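Side-chain contacts in phosphoprotein (Lettuce necrotic yellows virus, PDB 3T4R), which is represented by its C-terminal domain and probably acts as a non-catalytic polymerase cofactor, holding L on the N-RNA template and keeping soluble N off non-genomic RNA: residues A[60-63]-A[64-68]; A[49-52]-A[53-57]. All coordinates share one frame; numbering follows the deposited sequence.

Contact 1 of 2, residues A[60-63]-A[64-68]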
loop_
_atom_site.group_PDB
_atom_site.type_symbol
_atom_site.label_atom_id
_atom_site.label_comp_id
_atom_site.label_asym_id
_atom_site.label_seq_id
_atom_site.Cartn_x
_atom_site.Cartn_y
_atom_site.Cartn_z
ATOM N N GLU A 60 -7.551 2.919 2.964
ATOM C CA GLU A 60 -8.232 4.111 2.490
ATOM C C GLU A 60 -7.973 4.392 1.006
ATOM O O GLU A 60 -8.879 4.744 0.277
ATOM C CB GLU A 60 -7.872 5.297 3.359
ATOM C CG GLU A 60 -9.052 6.015 3.866
ATOM C CD GLU A 60 -9.673 5.324 5.077
ATOM O OE1 GLU A 60 -8.903 5.240 6.112
ATOM O OE2 GLU A 60 -10.922 4.884 5.004
ATOM N N ASN A 61 -6.753 4.169 0.551
ATOM C CA ASN A 61 -6.356 4.453 -0.784
ATOM C C ASN A 61 -6.919 3.391 -1.632
ATOM O O ASN A 61 -7.257 3.627 -2.740
ATOM C CB ASN A 61 -4.839 4.389 -0.904
ATOM C CG ASN A 61 -4.133 5.589 -0.280
ATOM O OD1 ASN A 61 -4.732 6.623 -0.047
ATOM N ND2 ASN A 61 -2.841 5.450 -0.041
ATOM N N HIS A 62 -6.967 2.175 -1.150
ATOM C CA HIS A 62 -7.518 1.107 -1.959
ATOM C C HIS A 62 -8.997 1.293 -2.139
ATOM O O HIS A 62 -9.516 0.922 -3.152
ATOM C CB HIS A 62 -7.231 -0.240 -1.315
ATOM C CG HIS A 62 -7.482 -1.418 -2.201
ATOM N ND1 HIS A 62 -6.621 -2.506 -2.223
ATOM C CD2 HIS A 62 -8.516 -1.704 -3.076
ATOM C CE1 HIS A 62 -7.115 -3.411 -3.070
ATOM N NE2 HIS A 62 -8.264 -2.948 -3.599
ATOM N N ILE A 63 -9.657 1.854 -1.126
ATOM C CA ILE A 63 -11.106 2.159 -1.119
ATOM C C ILE A 63 -11.361 3.187 -2.210
ATOM O O ILE A 63 -12.218 2.988 -3.039
ATOM C CB ILE A 63 -11.582 2.709 0.296
ATOM C CG1 ILE A 63 -11.751 1.611 1.315
ATOM C CG2 ILE A 63 -12.816 3.550 0.215
ATOM C CD1 ILE A 63 -11.524 2.136 2.713
ATOM N N ALA A 64 -10.571 4.254 -2.210
ATOM C CA ALA A 64 -10.604 5.268 -3.253
ATOM C C ALA A 64 -10.543 4.651 -4.649
ATOM O O ALA A 64 -11.334 5.009 -5.499
ATOM C CB ALA A 64 -9.496 6.301 -3.059
ATOM N N LEU A 65 -9.617 3.716 -4.855
ATOM C CA LEU A 65 -9.346 3.129 -6.149
ATOM C C LEU A 65 -10.514 2.325 -6.573
ATOM O O LEU A 65 -10.963 2.457 -7.709
ATOM C CB LEU A 65 -8.168 2.204 -6.050
ATOM C CG LEU A 65 -7.276 1.958 -7.223
ATOM C CD1 LEU A 65 -7.698 2.694 -8.510
ATOM C CD2 LEU A 65 -5.909 2.429 -6.783
HETATM N N MSE A 66 -10.991 1.476 -5.674
HETATM C CA MSE A 66 -12.160 0.644 -5.928
HETATM C C MSE A 66 -13.362 1.488 -6.306
HETATM O O MSE A 66 -14.083 1.145 -7.221
HETATM C CB MSE A 66 -12.540 -0.199 -4.697
HETATM C CG MSE A 66 -11.710 -1.431 -4.393
HETATM SE SE MSE A 66 -12.389 -2.262 -2.742
HETATM C CE MSE A 66 -11.855 -1.067 -1.284
ATOM N N ALA A 67 -13.617 2.556 -5.560
ATOM C CA ALA A 67 -14.788 3.352 -5.787
ATOM C C ALA A 67 -14.806 3.883 -7.225
ATOM O O ALA A 67 -15.864 3.938 -7.876
ATOM C CB ALA A 67 -14.764 4.476 -4.859
ATOM N N LEU A 68 -13.625 4.314 -7.665
ATOM C CA LEU A 68 -13.383 4.884 -8.966
ATOM C C LEU A 68 -13.594 3.847 -10.052
ATOM O O LEU A 68 -14.128 4.161 -11.091
ATOM C CB LEU A 68 -11.950 5.410 -8.985
ATOM C CG LEU A 68 -11.691 6.930 -8.978
ATOM C CD1 LEU A 68 -12.903 7.827 -8.571
ATOM C CD2 LEU A 68 -10.467 7.254 -8.147
#
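His62 and Met66, a selenomethionine, meet one turn apart on helix 50-72 in an i to i+4 contact at the surface of this helical bundle. Four consecutive i to i+4 backbone hydrogen bonds hold these two turns. Ala64 N binds Glu60 O, Leu65 N binds Asn61 O, Met66 N binds His62 O and Ala67 N binds Ile63 O. The last is the shortest, at 2.9 Å from Ala67 N to Ile63 O. The bond from Leu65 N to Asn61 O is longer, 3.2 Å, and more bent, with 149° at the hydrogen.

The polar end of Asn61 has its partner on another helix: ND2 donates to Leu33 O. Asn61, Ala64 and Leu65 all touch Phe32, so this side of the helix lies against helix 27-33.

The apolar contacts gather round Met66. Its CG stands at the edge of the His62 imidazole, in the ring plane, 3.5 Å from CD2 of His62. The selenium is oblique to the ring, 4.8 Å from SE of Met66 to the His62 centroid. The chain then bends at chi3 (-72°) and brings the methyl back over Ile63. There Met66 CE lies 3.7 Å from Ile63 CG1.

Contact 2 of 2, residues A[49-52]-A[53-57]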
loop_
_atom_site.group_PDB
_atom_site.type_symbol
_atom_site.label_atom_id
_atom_site.label_comp_id
_atom_site.label_asym_id
_atom_site.label_seq_id
_atom_site.Cartn_x
_atom_site.Cartn_y
_atom_site.Cartn_z
ATOM N N GLU A 49 2.096 -0.345 16.543
ATOM C CA GLU A 49 0.918 -0.485 15.730
ATOM C C GLU A 49 0.906 0.699 14.821
ATOM O O GLU A 49 -0.156 1.296 14.542
ATOM C CB GLU A 49 -0.355 -0.635 16.569
ATOM C CG GLU A 49 -1.220 -1.730 15.919
ATOM C CD GLU A 49 -0.361 -2.738 14.986
ATOM O OE1 GLU A 49 -0.957 -3.242 13.846
ATOM O OE2 GLU A 49 0.793 -3.096 15.471
ATOM N N LEU A 50 2.139 1.025 14.406
ATOM C CA LEU A 50 2.437 1.809 13.255
ATOM C C LEU A 50 1.862 0.979 12.137
ATOM O O LEU A 50 1.305 1.510 11.157
ATOM C CB LEU A 50 3.959 1.958 13.146
ATOM C CG LEU A 50 4.465 2.902 12.065
ATOM C CD1 LEU A 50 3.770 4.267 12.130
ATOM C CD2 LEU A 50 5.974 3.043 12.264
ATOM N N LYS A 51 2.009 -0.338 12.300
ATOM C CA LYS A 51 1.479 -1.313 11.380
ATOM C C LYS A 51 -0.017 -1.047 11.141
ATOM O O LYS A 51 -0.459 -0.859 10.017
ATOM C CB LYS A 51 1.736 -2.712 11.939
ATOM C CG LYS A 51 1.365 -3.874 11.036
ATOM C CD LYS A 51 2.060 -5.146 11.500
ATOM C CE LYS A 51 1.440 -6.310 10.784
ATOM N NZ LYS A 51 2.307 -7.541 10.808
ATOM N N GLU A 52 -0.804 -0.993 12.192
ATOM C CA GLU A 52 -2.220 -0.804 11.980
ATOM C C GLU A 52 -2.489 0.553 11.377
ATOM O O GLU A 52 -3.390 0.667 10.594
ATOM C CB GLU A 52 -3.030 -0.946 13.275
ATOM C CG GLU A 52 -4.231 -1.871 13.147
ATOM C CD GLU A 52 -4.621 -2.548 14.486
ATOM O OE1 GLU A 52 -5.483 -1.964 15.188
ATOM O OE2 GLU A 52 -4.089 -3.645 14.869
ATOM N N LYS A 53 -1.728 1.570 11.779
ATOM C CA LYS A 53 -1.858 2.943 11.250
ATOM C C LYS A 53 -1.709 2.995 9.720
ATOM O O LYS A 53 -2.597 3.456 9.002
ATOM C CB LYS A 53 -0.840 3.884 11.905
ATOM C CG LYS A 53 -1.235 5.432 11.890
ATOM C CD LYS A 53 0.001 6.299 12.185
ATOM C CE LYS A 53 0.331 7.330 11.067
ATOM N NZ LYS A 53 -0.624 8.487 10.932
ATOM N N ILE A 54 -0.591 2.476 9.245
ATOM C CA ILE A 54 -0.272 2.435 7.852
ATOM C C ILE A 54 -1.215 1.577 7.050
ATOM O O ILE A 54 -1.593 1.993 5.945
ATOM C CB ILE A 54 1.143 1.938 7.659
ATOM C CG1 ILE A 54 2.081 2.830 8.460
ATOM C CG2 ILE A 54 1.520 1.931 6.161
ATOM C CD1 ILE A 54 3.477 2.355 8.503
ATOM N N GLN A 55 -1.563 0.397 7.561
ATOM C CA GLN A 55 -2.549 -0.482 6.931
ATOM C C GLN A 55 -3.842 0.294 6.711
ATOM O O GLN A 55 -4.422 0.204 5.630
ATOM C CB GLN A 55 -2.901 -1.671 7.823
ATOM C CG GLN A 55 -1.888 -2.777 7.877
ATOM C CD GLN A 55 -2.257 -3.844 8.896
ATOM O OE1 GLN A 55 -3.143 -3.638 9.749
ATOM N NE2 GLN A 55 -1.581 -4.976 8.839
ATOM N N ASN A 56 -4.288 1.035 7.727
ATOM C CA ASN A 56 -5.462 1.877 7.609
ATOM C C ASN A 56 -5.309 2.905 6.446
ATOM O O ASN A 56 -6.257 3.149 5.673
ATOM C CB ASN A 56 -5.776 2.582 8.943
ATOM C CG ASN A 56 -6.395 1.635 9.990
ATOM O OD1 ASN A 56 -7.095 0.668 9.627
ATOM N ND2 ASN A 56 -6.216 1.961 11.292
ATOM N N GLU A 57 -4.158 3.528 6.352
ATOM C CA GLU A 57 -3.933 4.521 5.298
ATOM C C GLU A 57 -4.019 3.875 3.914
ATOM O O GLU A 57 -4.583 4.468 2.993
ATOM C CB GLU A 57 -2.569 5.230 5.455
ATOM C CG GLU A 57 -2.470 6.130 6.664
ATOM C CD GLU A 57 -2.504 7.577 6.319
ATOM O OE1 GLU A 57 -3.334 7.970 5.457
ATOM O OE2 GLU A 57 -1.721 8.352 6.926
#
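Leu50 and Ile54 touch one turn apart, their side chains set at a slant to each other. CG of Leu50 comes within 3.7 Å of CD1 of Ile54. Ile54 has CG1 beside its backbone N (chi1 -56°), which lays CG1 and CD1 back along the preceding turn, next to Leu50 O. That same oxygen takes a nearly straight hydrogen bond from Ile54 N, 2.9 Å from Leu50 O. Ile54 is buried and also packs on Leu15, Ile38 and Leu46.

Lys51 and Gln55 form a second slanted pair. The lysine is extended, with CG and CE each 3.8 Å from Gln55 NE2. Both polar ends reach other parts of the chain: Lys51 NZ makes a salt bridge to Asp16, and Gln55 NE2 donates to Leu15 O. These bonds fix the two ends beside the 15-17 loop, where Gln55 also touches Trp17. At the other end of the amide, Gln55 OE1 lies 3.7 Å from Glu52 CA and 4.0 Å from Glu52 CG. The carboxylate of Glu52 is turned only 13° from the amide plane.

Asn56 folds back over the turn before it, its CG 3.2 Å from Glu52 O, while Asn56 N bonds to that oxygen. Glu49 is the N-cap residue, and its O accepts the bond from Lys53 N. This is the N-cap and first two turns of an alpha helix, with i to i+4 side-chain pairs built on its opening bonds.

In the fold
From the N terminus, the chain runs through helices 4-14, 19-22, 27-33 and 36-41 before it enters helix 50-72, which carries both contacts. Contact 2 comes first, at the N-terminal end of that helix, and contact 1 follows toward its C-terminal part. Their centres are about 17 Å apart. Each joins adjoining segments, so neither closes a loop, and they lie in series without nesting or crossing. The surroundings differ. Residues 49-57 face helix 36-41 and the loop after helix 4-14. Residues 60-68 face helix 27-33 and neighbouring loop residues Tyr25 and Pro35. The long helix thus meets different parts of the bundle along its length.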